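PDB 2HKX: carbon monoxide oxidation system transcription regulator CooA-1 from Carboxydothermus hydrogenoformans, which binds heme and carbon monoxide and probably acts as a DNA-binding regulator that couples carbon monoxide sensing to transcription. Local coordinates for residues E146-A151 with I163-G168; N11-L16 with V49-S54; V57-A62 with T83-Q88. The protein carries 2 engineered substitutions. All blocks are in the same frame, centred on the assembly; numbering follows the deposited sequence.

Contact 1: residues E146-A151 with I163-G168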
loop_
_atom_site.group_PDB
_atom_site.type_symbol
_atom_site.label_atom_id
_atom_site.label_comp_id
_atom_site.label_asym_id
_atom_site.label_seq_id
_atom_site.Cartn_x
_atom_site.Cartn_y
_atom_site.Cartn_z
ATOM N N GLU A 146 5.887 -7.882 -14.426
ATOM C CA GLU A 146 5.120 -6.736 -13.845
ATOM C C GLU A 146 5.932 -5.894 -12.836
ATOM O O GLU A 146 5.822 -4.649 -12.790
ATOM C CB GLU A 146 3.779 -7.173 -13.208
ATOM C CG GLU A 146 2.888 -5.949 -12.875
ATOM C CD GLU A 146 1.605 -6.231 -12.064
ATOM O OE1 GLU A 146 0.734 -5.311 -12.043
ATOM O OE2 GLU A 146 1.471 -7.330 -11.459
ATOM N N PHE A 147 6.748 -6.576 -12.042
ATOM C CA PHE A 147 7.624 -5.912 -11.089
ATOM C C PHE A 147 8.658 -4.999 -11.797
ATOM O O PHE A 147 8.782 -3.791 -11.485
ATOM C CB PHE A 147 8.308 -6.956 -10.214
ATOM C CG PHE A 147 9.383 -6.385 -9.337
ATOM C CD1 PHE A 147 9.053 -5.678 -8.175
ATOM C CD2 PHE A 147 10.717 -6.534 -9.669
ATOM C CE1 PHE A 147 10.070 -5.141 -7.367
ATOM C CE2 PHE A 147 11.730 -6.000 -8.870
ATOM C CZ PHE A 147 11.409 -5.304 -7.729
ATOM N N LEU A 148 9.352 -5.567 -12.780
ATOM C CA LEU A 148 10.299 -4.834 -13.637
ATOM C C LEU A 148 9.717 -3.633 -14.382
ATOM O O LEU A 148 10.303 -2.542 -14.380
ATOM C CB LEU A 148 10.919 -5.801 -14.655
ATOM C CG LEU A 148 11.748 -6.937 -14.040
ATOM C CD1 LEU A 148 12.510 -7.613 -15.116
ATOM C CD2 LEU A 148 12.729 -6.391 -13.009
ATOM N N VAL A 149 8.613 -3.865 -15.080
ATOM C CA VAL A 149 7.904 -2.816 -15.741
ATOM C C VAL A 149 7.529 -1.686 -14.751
ATOM O O VAL A 149 7.837 -0.550 -15.012
ATOM C CB VAL A 149 6.635 -3.362 -16.504
ATOM C CG1 VAL A 149 5.692 -2.205 -16.973
ATOM C CG2 VAL A 149 7.054 -4.237 -17.652
ATOM N N GLN A 150 6.914 -1.991 -13.607
ATOM C CA GLN A 150 6.586 -0.899 -12.638
ATOM C C GLN A 150 7.805 -0.205 -12.067
ATOM O O GLN A 150 7.826 1.025 -11.963
ATOM C CB GLN A 150 5.657 -1.335 -11.499
ATOM C CG GLN A 150 5.060 -0.111 -10.716
ATOM C CD GLN A 150 4.155 0.765 -11.575
ATOM O OE1 GLN A 150 3.062 0.348 -11.937
ATOM N NE2 GLN A 150 4.612 1.975 -11.917
ATOM N N ALA A 151 8.813 -1.004 -11.713
ATOM C CA ALA A 151 10.079 -0.504 -11.208
ATOM C C ALA A 151 10.720 0.428 -12.218
ATOM O O ALA A 151 11.307 1.433 -11.841
ATOM C CB ALA A 151 11.018 -1.649 -10.858
ATOM N N ILE A 163 16.863 1.403 -20.384
ATOM C CA ILE A 163 16.482 1.975 -19.102
ATOM C C ILE A 163 17.313 1.303 -18.030
ATOM O O ILE A 163 17.323 0.070 -17.913
ATOM C CB ILE A 163 14.962 1.762 -18.792
ATOM C CG1 ILE A 163 14.088 2.537 -19.784
ATOM C CG2 ILE A 163 14.630 2.134 -17.322
ATOM C CD1 ILE A 163 12.696 1.907 -19.969
ATOM N N LYS A 164 18.010 2.115 -17.249
ATOM C CA LYS A 164 18.810 1.602 -16.157
ATOM C C LYS A 164 17.938 1.423 -14.919
ATOM O O LYS A 164 17.286 2.363 -14.464
ATOM C CB LYS A 164 19.965 2.546 -15.841
ATOM C CG LYS A 164 21.161 1.849 -15.215
ATOM C CD LYS A 164 21.578 2.512 -13.897
ATOM C CE LYS A 164 22.590 3.628 -14.105
ATOM N NZ LYS A 164 22.158 4.610 -15.136
ATOM N N LEU A 165 17.950 0.219 -14.373
ATOM C CA LEU A 165 17.246 -0.083 -13.134
ATOM C C LEU A 165 18.188 -0.521 -12.021
ATOM O O LEU A 165 18.598 -1.680 -11.981
ATOM C CB LEU A 165 16.257 -1.212 -13.373
ATOM C CG LEU A 165 14.820 -1.051 -13.783
ATOM C CD1 LEU A 165 14.238 -2.450 -13.733
ATOM C CD2 LEU A 165 14.128 -0.169 -12.747
ATOM N N GLU A 166 18.488 0.397 -11.105
ATOM C CA GLU A 166 19.256 0.109 -9.892
ATOM C C GLU A 166 18.328 -0.271 -8.757
ATOM O O GLU A 166 17.883 0.584 -7.975
ATOM C CB GLU A 166 20.079 1.335 -9.457
ATOM C CG GLU A 166 21.004 1.927 -10.509
ATOM C CD GLU A 166 21.725 3.198 -10.045
ATOM O OE1 GLU A 166 22.762 3.540 -10.676
ATOM O OE2 GLU A 166 21.275 3.853 -9.060
ATOM N N LEU A 167 18.047 -1.559 -8.640
ATOM C CA LEU A 167 17.116 -2.059 -7.613
ATOM C C LEU A 167 17.673 -2.031 -6.171
ATOM O O LEU A 167 16.907 -1.874 -5.213
ATOM C CB LEU A 167 16.635 -3.473 -7.992
ATOM C CG LEU A 167 15.438 -3.699 -8.949
ATOM C CD1 LEU A 167 14.881 -2.433 -9.601
ATOM C CD2 LEU A 167 15.792 -4.733 -10.007
ATOM N N GLY A 168 18.992 -2.174 -6.019
ATOM C CA GLY A 168 19.624 -2.360 -4.703
ATOM C C GLY A 168 19.206 -3.675 -4.038
ATOM O O GLY A 168 19.241 -3.794 -2.815
#
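Leu165 reaches from strand 162-166 against the side of helix 140-155, its two methyls divided between successive turns of the helix. CD2 meets the last turn of 146-151, 3.4 Å from Ala151 O and 3.9 Å from Ala151 CB; CD1 approaches Leu148, 4.3 Å from its CD2. With no polar hydrogen on the leucine side chain, the approach to Ala151 O is van der Waals contact, and this carbonyl oxygen is hydrogen-bonded by Thr155 OG1 further along the helix. Leu167, just past the strand, reaches the same methyl beside Leu165, its CD1 4.1 Å from Ala151 CB, so the small methyl is shared by two leucines. One turn earlier the Phe147 ring meets Leu167 obliquely, CE2 standing 4.4 Å from CG. The ring is carried there by CG lying anti to the backbone N (chi1 171°). No hydrogen bond joins the two segments. The contact packs a helix on a sheet in the Crp-like helix-turn-helix domain: Leu206 of strand 205-208 touches both Leu148 and Leu167, Leu214 of helix 211-217 touches Leu148, and Ile174, Met177 and Leu178 of helix 171-178 touch Phe147.

Contact 2: residues N11-L16 with V49-S54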
loop_
_atom_site.group_PDB
_atom_site.type_symbol
_atom_site.label_atom_id
_atom_site.label_comp_id
_atom_site.label_asym_id
_atom_site.label_seq_id
_atom_site.Cartn_x
_atom_site.Cartn_y
_atom_site.Cartn_z
ATOM N N ASN A 11 7.830 13.528 -0.314
ATOM C CA ASN A 11 8.908 14.170 0.459
ATOM C C ASN A 11 8.517 14.624 1.872
ATOM O O ASN A 11 8.299 15.819 2.120
ATOM C CB ASN A 11 9.468 15.376 -0.315
ATOM C CG ASN A 11 10.489 14.984 -1.373
ATOM O OD1 ASN A 11 10.478 13.866 -1.896
ATOM N ND2 ASN A 11 11.377 15.917 -1.697
ATOM N N LEU A 12 8.462 13.669 2.798
ATOM C CA LEU A 12 8.049 13.940 4.175
ATOM C C LEU A 12 9.210 14.417 5.055
ATOM O O LEU A 12 9.027 14.661 6.247
ATOM C CB LEU A 12 7.427 12.677 4.781
ATOM C CG LEU A 12 6.167 12.712 5.657
ATOM C CD1 LEU A 12 5.996 11.349 6.312
ATOM C CD2 LEU A 12 6.157 13.813 6.710
ATOM N N LEU A 13 10.401 14.535 4.472
ATOM C CA LEU A 13 11.571 15.034 5.203
ATOM C C LEU A 13 11.757 16.543 5.050
ATOM O O LEU A 13 12.024 17.233 6.035
ATOM C CB LEU A 13 12.851 14.293 4.791
ATOM C CG LEU A 13 13.149 12.897 5.352
ATOM C CD1 LEU A 13 14.548 12.469 4.918
ATOM C CD2 LEU A 13 13.015 12.832 6.879
ATOM N N GLU A 14 11.614 17.041 3.819
ATOM C CA GLU A 14 11.685 18.482 3.528
ATOM C C GLU A 14 10.657 19.263 4.336
ATOM O O GLU A 14 10.853 20.443 4.634
ATOM C CB GLU A 14 11.467 18.753 2.034
ATOM C CG GLU A 14 12.725 18.675 1.177
ATOM C CD GLU A 14 13.240 17.256 1.001
ATOM O OE1 GLU A 14 12.417 16.327 0.834
ATOM O OE2 GLU A 14 14.475 17.074 1.028
ATOM N N VAL A 15 9.563 18.583 4.672
ATOM C CA VAL A 15 8.485 19.140 5.477
ATOM C C VAL A 15 8.928 19.271 6.936
ATOM O O VAL A 15 8.909 20.369 7.503
ATOM C CB VAL A 15 7.208 18.267 5.369
ATOM C CG1 VAL A 15 6.107 18.797 6.266
ATOM C CG2 VAL A 15 6.725 18.206 3.924
ATOM N N LEU A 16 9.357 18.156 7.526
ATOM C CA LEU A 16 9.747 18.108 8.941
ATOM C C LEU A 16 11.017 18.921 9.250
ATOM O O LEU A 16 11.475 18.964 10.397
ATOM C CB LEU A 16 9.880 16.639 9.398
ATOM C CG LEU A 16 9.865 16.238 10.885
ATOM C CD1 LEU A 16 8.730 16.899 11.662
ATOM C CD2 LEU A 16 9.790 14.720 11.031
ATOM N N VAL A 49 3.792 5.459 15.576
ATOM C CA VAL A 49 4.025 5.831 14.185
ATOM C C VAL A 49 5.489 6.263 14.046
ATOM O O VAL A 49 6.028 6.949 14.913
ATOM C CB VAL A 49 3.072 6.941 13.706
ATOM C CG1 VAL A 49 3.450 7.419 12.306
ATOM C CG2 VAL A 49 1.636 6.444 13.722
ATOM N N PHE A 50 6.141 5.830 12.971
ATOM C CA PHE A 50 7.534 6.164 12.787
ATOM C C PHE A 50 7.829 6.550 11.346
ATOM O O PHE A 50 7.163 6.091 10.404
ATOM C CB PHE A 50 8.448 5.012 13.262
ATOM C CG PHE A 50 8.433 3.784 12.356
ATOM C CD1 PHE A 50 9.333 3.669 11.306
ATOM C CD2 PHE A 50 7.523 2.745 12.578
ATOM C CE1 PHE A 50 9.322 2.522 10.463
ATOM C CE2 PHE A 50 7.493 1.596 11.759
ATOM C CZ PHE A 50 8.391 1.479 10.697
ATOM N N LEU A 51 8.830 7.404 11.175
ATOM C CA LEU A 51 9.376 7.605 9.836
ATOM C C LEU A 51 10.866 7.373 9.781
ATOM O O LEU A 51 11.569 7.644 10.739
ATOM C CB LEU A 51 9.004 8.965 9.231
ATOM C CG LEU A 51 9.410 10.271 9.857
ATOM C CD1 LEU A 51 9.759 11.198 8.730
ATOM C CD2 LEU A 51 8.239 10.798 10.646
ATOM N N VAL A 52 11.312 6.829 8.650
ATOM C CA VAL A 52 12.718 6.598 8.373
ATOM C C VAL A 52 13.371 7.950 8.099
ATOM O O VAL A 52 12.980 8.675 7.172
ATOM C CB VAL A 52 12.894 5.594 7.187
ATOM C CG1 VAL A 52 14.312 5.033 7.139
ATOM C CG2 VAL A 52 11.913 4.463 7.347
ATOM N N LYS A 53 14.316 8.314 8.961
ATOM C CA LYS A 53 15.083 9.548 8.803
ATOM C C LYS A 53 16.224 9.256 7.830
ATOM O O LYS A 53 16.506 10.037 6.916
ATOM C CB LYS A 53 15.602 10.039 10.161
ATOM C CG LYS A 53 16.486 11.289 10.115
ATOM C CD LYS A 53 16.851 11.759 11.509
ATOM C CE LYS A 53 17.902 12.874 11.486
ATOM N NZ LYS A 53 18.345 13.216 12.872
ATOM N N SER A 54 16.868 8.112 8.024
ATOM C CA SER A 54 17.939 7.693 7.137
ATOM C C SER A 54 18.028 6.181 7.081
ATOM O O SER A 54 17.693 5.493 8.047
ATOM C CB SER A 54 19.284 8.321 7.539
ATOM O OG SER A 54 19.792 7.764 8.737
#
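Leu51 meets three leucines of segment 11-16 with a single methyl, and these apolar contacts carry most of the joint. Its CD1 is 4.1 Å from Leu13 CD2, 4.2 Å from Leu16 CD2 and 4.5 Å from Leu12 CD1, so one branch of the strand residue is received among side chains from a short, weakly bonded helical turn. Leu51 holds CG between its backbone N and carbonyl carbon (chi1 61°), which brings the branched end up to the turn. The side chains of Leu13 and Leu51 cross obliquely. Leu12 and Leu16 both start from bonds directed at the strand. The methyls meet at ordinary van der Waals distances.

A second kind of contact sets methyls against backbone oxygens. Leu13 spreads its two branches over the backbone of Val52 and Lys53: CD1 lies 3.7 Å from Lys53 O, while CD2, besides touching Leu51, is 4.2 Å from Val52 O. These are van der Waals approaches, and no hydrogen bond crosses between the segments.

Polar links run outward. Lys53 NZ forms a salt bridge with Glu30 instead of meeting the turn. Along the strand, backbone bonds join Leu51 to Leu96 and Phe50 to Phe79. Lys53 and Ser54 together face Thr94 as a classic beta bulge, where the chain turns a corner.

Phe113 of helix 111-137 touches both Leu12 and Leu16, while Ile78 lies against Leu12 and Leu51. The arrangement thus closes an N-terminal helical turn over one sheet of the antiparallel beta roll of a cyclic nucleotide-binding-type domain, here a heme domain, with Leu12 about 7 Å from the heme by its side chain.

Contact 3: residues V57-A62 with T83-Q88. With HEM (protoporphyrin IX containing Fe), chain C.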
loop_
_atom_site.group_PDB
_atom_site.type_symbol
_atom_site.label_atom_id
_atom_site.label_comp_id
_atom_site.label_asym_id
_atom_site.label_seq_id
_atom_site.Cartn_x
_atom_site.Cartn_y
_atom_site.Cartn_z
ATOM N N VAL A 57 14.360 0.298 5.513
ATOM C CA VAL A 57 13.800 -0.827 6.266
ATOM C C VAL A 57 12.817 -1.673 5.426
ATOM O O VAL A 57 12.221 -1.201 4.461
ATOM C CB VAL A 57 13.233 -0.434 7.678
ATOM C CG1 VAL A 57 14.098 0.638 8.351
ATOM C CG2 VAL A 57 11.815 0.053 7.610
ATOM N N ARG A 58 12.663 -2.915 5.870
ATOM C CA ARG A 58 11.999 -3.979 5.165
ATOM C C ARG A 58 10.778 -4.373 6.002
ATOM O O ARG A 58 10.900 -4.631 7.188
ATOM C CB ARG A 58 13.010 -5.119 5.105
ATOM C CG ARG A 58 12.685 -6.199 4.184
ATOM C CD ARG A 58 13.556 -7.408 4.504
ATOM N NE ARG A 58 12.792 -8.544 4.061
ATOM C CZ ARG A 58 12.782 -9.737 4.619
ATOM N NH1 ARG A 58 13.535 -10.002 5.693
ATOM N NH2 ARG A 58 12.016 -10.664 4.071
ATOM N N VAL A 59 9.597 -4.407 5.390
ATOM C CA VAL A 59 8.386 -4.792 6.107
ATOM C C VAL A 59 8.052 -6.127 5.532
ATOM O O VAL A 59 7.997 -6.285 4.313
ATOM C CB VAL A 59 7.229 -3.779 5.880
ATOM C CG1 VAL A 59 5.944 -4.266 6.548
ATOM C CG2 VAL A 59 7.649 -2.370 6.357
ATOM N N TYR A 60 7.895 -7.123 6.395
ATOM C CA TYR A 60 7.696 -8.447 5.877
ATOM C C TYR A 60 6.859 -9.301 6.785
ATOM O O TYR A 60 6.790 -9.094 7.993
ATOM C CB TYR A 60 9.031 -9.123 5.525
ATOM C CG TYR A 60 9.930 -9.432 6.727
ATOM C CD1 TYR A 60 10.779 -8.472 7.230
ATOM C CD2 TYR A 60 9.955 -10.694 7.303
ATOM C CE1 TYR A 60 11.612 -8.729 8.289
ATOM C CE2 TYR A 60 10.786 -10.972 8.386
ATOM C CZ TYR A 60 11.608 -9.965 8.879
ATOM O OH TYR A 60 12.474 -10.171 9.940
ATOM N N LEU A 61 6.249 -10.298 6.172
ATOM C CA LEU A 61 5.524 -11.331 6.886
ATOM C C LEU A 61 6.476 -12.510 7.068
ATOM O O LEU A 61 7.307 -12.724 6.182
ATOM C CB LEU A 61 4.403 -11.746 5.962
ATOM C CG LEU A 61 3.058 -11.042 6.044
ATOM C CD1 LEU A 61 2.965 -9.751 6.869
ATOM C CD2 LEU A 61 2.339 -11.004 4.721
ATOM N N ALA A 62 6.336 -13.281 8.173
ATOM C CA ALA A 62 7.117 -14.493 8.423
ATOM C C ALA A 62 6.251 -15.635 8.977
ATOM O O ALA A 62 5.292 -15.421 9.724
ATOM C CB ALA A 62 8.270 -14.226 9.384
ATOM N N THR A 83 0.925 -3.681 13.167
ATOM C CA THR A 83 0.783 -4.563 12.043
ATOM C C THR A 83 1.360 -5.933 12.421
ATOM O O THR A 83 2.242 -6.017 13.274
ATOM C CB THR A 83 1.480 -3.906 10.817
ATOM O OG1 THR A 83 0.523 -3.682 9.786
ATOM C CG2 THR A 83 2.649 -4.690 10.315
ATOM N N ARG A 84 0.851 -6.995 11.799
ATOM C CA ARG A 84 1.388 -8.371 11.959
ATOM C C ARG A 84 2.749 -8.587 11.312
ATOM O O ARG A 84 3.264 -9.721 11.251
ATOM C CB ARG A 84 0.426 -9.374 11.332
ATOM C CG ARG A 84 0.585 -9.516 9.802
ATOM C CD ARG A 84 -0.566 -10.302 9.201
ATOM N NE ARG A 84 -1.694 -9.384 9.112
ATOM C CZ ARG A 84 -2.980 -9.700 9.214
ATOM N NH1 ARG A 84 -3.366 -10.958 9.416
ATOM N NH2 ARG A 84 -3.863 -8.731 9.094
ATOM N N ALA A 85 3.350 -7.529 10.816
ATOM C CA ALA A 85 4.571 -7.682 10.048
ATOM C C ALA A 85 5.818 -7.428 10.872
ATOM O O ALA A 85 5.800 -6.654 11.832
ATOM C CB ALA A 85 4.547 -6.776 8.874
ATOM N N PHE A 86 6.897 -8.109 10.496
ATOM C CA PHE A 86 8.204 -7.793 11.011
ATOM C C PHE A 86 8.756 -6.582 10.290
ATOM O O PHE A 86 8.369 -6.299 9.165
ATOM C CB PHE A 86 9.140 -8.981 10.860
ATOM C CG PHE A 86 8.828 -10.105 11.798
ATOM C CD1 PHE A 86 7.806 -11.010 11.510
ATOM C CD2 PHE A 86 9.538 -10.241 12.986
ATOM C CE1 PHE A 86 7.510 -12.042 12.389
ATOM C CE2 PHE A 86 9.244 -11.282 13.882
ATOM C CZ PHE A 86 8.228 -12.175 13.585
ATOM N N ILE A 87 9.643 -5.861 10.967
ATOM C CA ILE A 87 10.276 -4.655 10.413
ATOM C C ILE A 87 11.757 -4.731 10.769
ATOM O O ILE A 87 12.116 -4.742 11.935
ATOM C CB ILE A 87 9.620 -3.333 10.948
ATOM C CG1 ILE A 87 8.098 -3.358 10.721
ATOM C CG2 ILE A 87 10.265 -2.107 10.273
ATOM C CD1 ILE A 87 7.322 -2.237 11.323
ATOM N N GLN A 88 12.599 -4.808 9.738
ATOM C CA GLN A 88 14.013 -5.048 9.890
ATOM C C GLN A 88 14.816 -3.980 9.145
ATOM O O GLN A 88 14.449 -3.547 8.036
ATOM C CB GLN A 88 14.363 -6.464 9.360
ATOM C CG GLN A 88 15.854 -6.809 9.245
ATOM C CD GLN A 88 16.136 -8.253 8.820
ATOM O OE1 GLN A 88 16.786 -9.011 9.555
ATOM N NE2 GLN A 88 15.696 -8.627 7.623
HETATM C CHA HEM C . -3.684 -1.419 10.599
HETATM C CHB HEM C . -0.481 1.112 8.009
HETATM C CHC HEM C . -1.035 4.981 10.950
HETATM C CHD HEM C . -4.863 2.796 12.898
HETATM C C1A HEM C . -2.736 -1.132 9.645
HETATM C C2A HEM C . -2.178 -2.026 8.653
HETATM C C3A HEM C . -1.308 -1.323 7.932
HETATM C C4A HEM C . -1.259 0.041 8.450
HETATM C CMA HEM C . -0.465 -1.855 6.752
HETATM C CAA HEM C . -2.531 -3.532 8.477
HETATM C CBA HEM C . -2.723 -4.190 9.858
HETATM C CGA HEM C . -2.162 -5.595 10.026
HETATM O O1A HEM C . -2.963 -6.542 10.131
HETATM O O2A HEM C . -0.923 -5.796 10.084
HETATM C C1B HEM C . -0.356 2.380 8.571
HETATM C C2B HEM C . 0.471 3.461 8.060
HETATM C C3B HEM C . 0.317 4.524 8.874
HETATM C C4B HEM C . -0.612 4.161 9.926
HETATM C CMB HEM C . 1.375 3.377 6.805
HETATM C CAB HEM C . 0.995 5.906 8.745
HETATM C CBB HEM C . 1.009 6.579 7.575
HETATM C C1C HEM C . -2.152 4.775 11.720
HETATM C C2C HEM C . -2.803 5.731 12.607
HETATM C C3C HEM C . -3.865 5.132 13.151
HETATM C C4C HEM C . -3.919 3.767 12.615
HETATM C CMC HEM C . -2.368 7.182 12.885
HETATM C CAC HEM C . -4.848 5.789 14.157
HETATM C CBC HEM C . -5.161 5.181 15.325
HETATM C C1D HEM C . -4.843 1.470 12.479
HETATM C C2D HEM C . -5.773 0.495 13.013
HETATM C C3D HEM C . -5.428 -0.848 12.329
HETATM C C4D HEM C . -4.326 -0.510 11.418
HETATM C CMD HEM C . -6.855 0.801 14.074
HETATM C CAD HEM C . -6.143 -2.222 12.560
HETATM C CBD HEM C . -5.925 -2.870 13.958
HETATM C CGD HEM C . -7.112 -2.902 14.951
HETATM O O1D HEM C . -7.918 -3.883 15.000
HETATM O O2D HEM C . -7.271 -1.939 15.754
HETATM N NA HEM C . -2.132 0.092 9.493
HETATM N NB HEM C . -0.988 2.859 9.714
HETATM N NC HEM C . -2.867 3.597 11.738
HETATM N ND HEM C . -3.995 0.862 11.536
HETATM FE FE HEM C . -2.419 1.842 10.606
HETATM O O HOH W 1 4.280 -11.993 10.179
#
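An antiparallel strand pair of the beta roll, with the loop that leads into it from the heme-propionate site, forms this contact. Two hydrogen-bonded pairs, Arg58 with Gln88 and Tyr60 with Phe86, flank the non-hydrogen-bonded pair Val59-Ile87; Arg58 N donates to Gln88 O at 2.9 Å, and Phe86 N to Tyr60 O at 2.7 Å. On one side of the sheet the Tyr60 ring is sandwiched: Phe86 CB sits over one face, 3.5 Å from the ring centroid in a CH-pi contact, and Arg58 NH1 lies over the opposite face, while Gln88 CB meets the ring edge. The Phe86 ring is nearly parallel to it (20°) but slid well aside. Replacing Tyr60 by an alanine would probably open a gap between Phe86 CB and the Arg58 guanidinium, leaving the arginine to rest on its bonds to Glu67 and Thr69. On the other side, Val59 CG1 packs 3.7 Å from Ala85 CB. In the loop leading into strand 86-89, Arg84 bends at chi3 (78°) to bring NH2 to heme O1A, 2.6 Å away in a weak hydrogen bond. A water bridges Ala62 N and Arg84 O. Strand 66-74 adjoins 56-63 and supplies Glu67, the salt-bridge partner of Arg58; strand 38-40 flanks 86-89. Lys126 of the second subunit packs on Arg84, and its Thr130 makes a weak hydrogen bond with Arg84 NH1.

Overall arrangement
Contacts 2 and 3 belong to the beta roll of the heme domain, contact 1 to the helix-turn-helix domain, some 22 to 24 Å away between centres. Strands 48-54 and 56-63 follow each other in the chain but lie in different sheets, and the two contacts touch where Phe50 CE2 packs 3.9 Å from Ile87 CD1. All three are largely buried, though contact 2 reaches the surface at Lys53. Contacts 1 and 2 are leucine-rich helix-on-sheet joints without a crossing hydrogen bond; contact 3 is a backbone-bonded strand pair with charged groups at heme and subunit interface. Arg84 of the second subunit also bridges to Glu146 of contact 1.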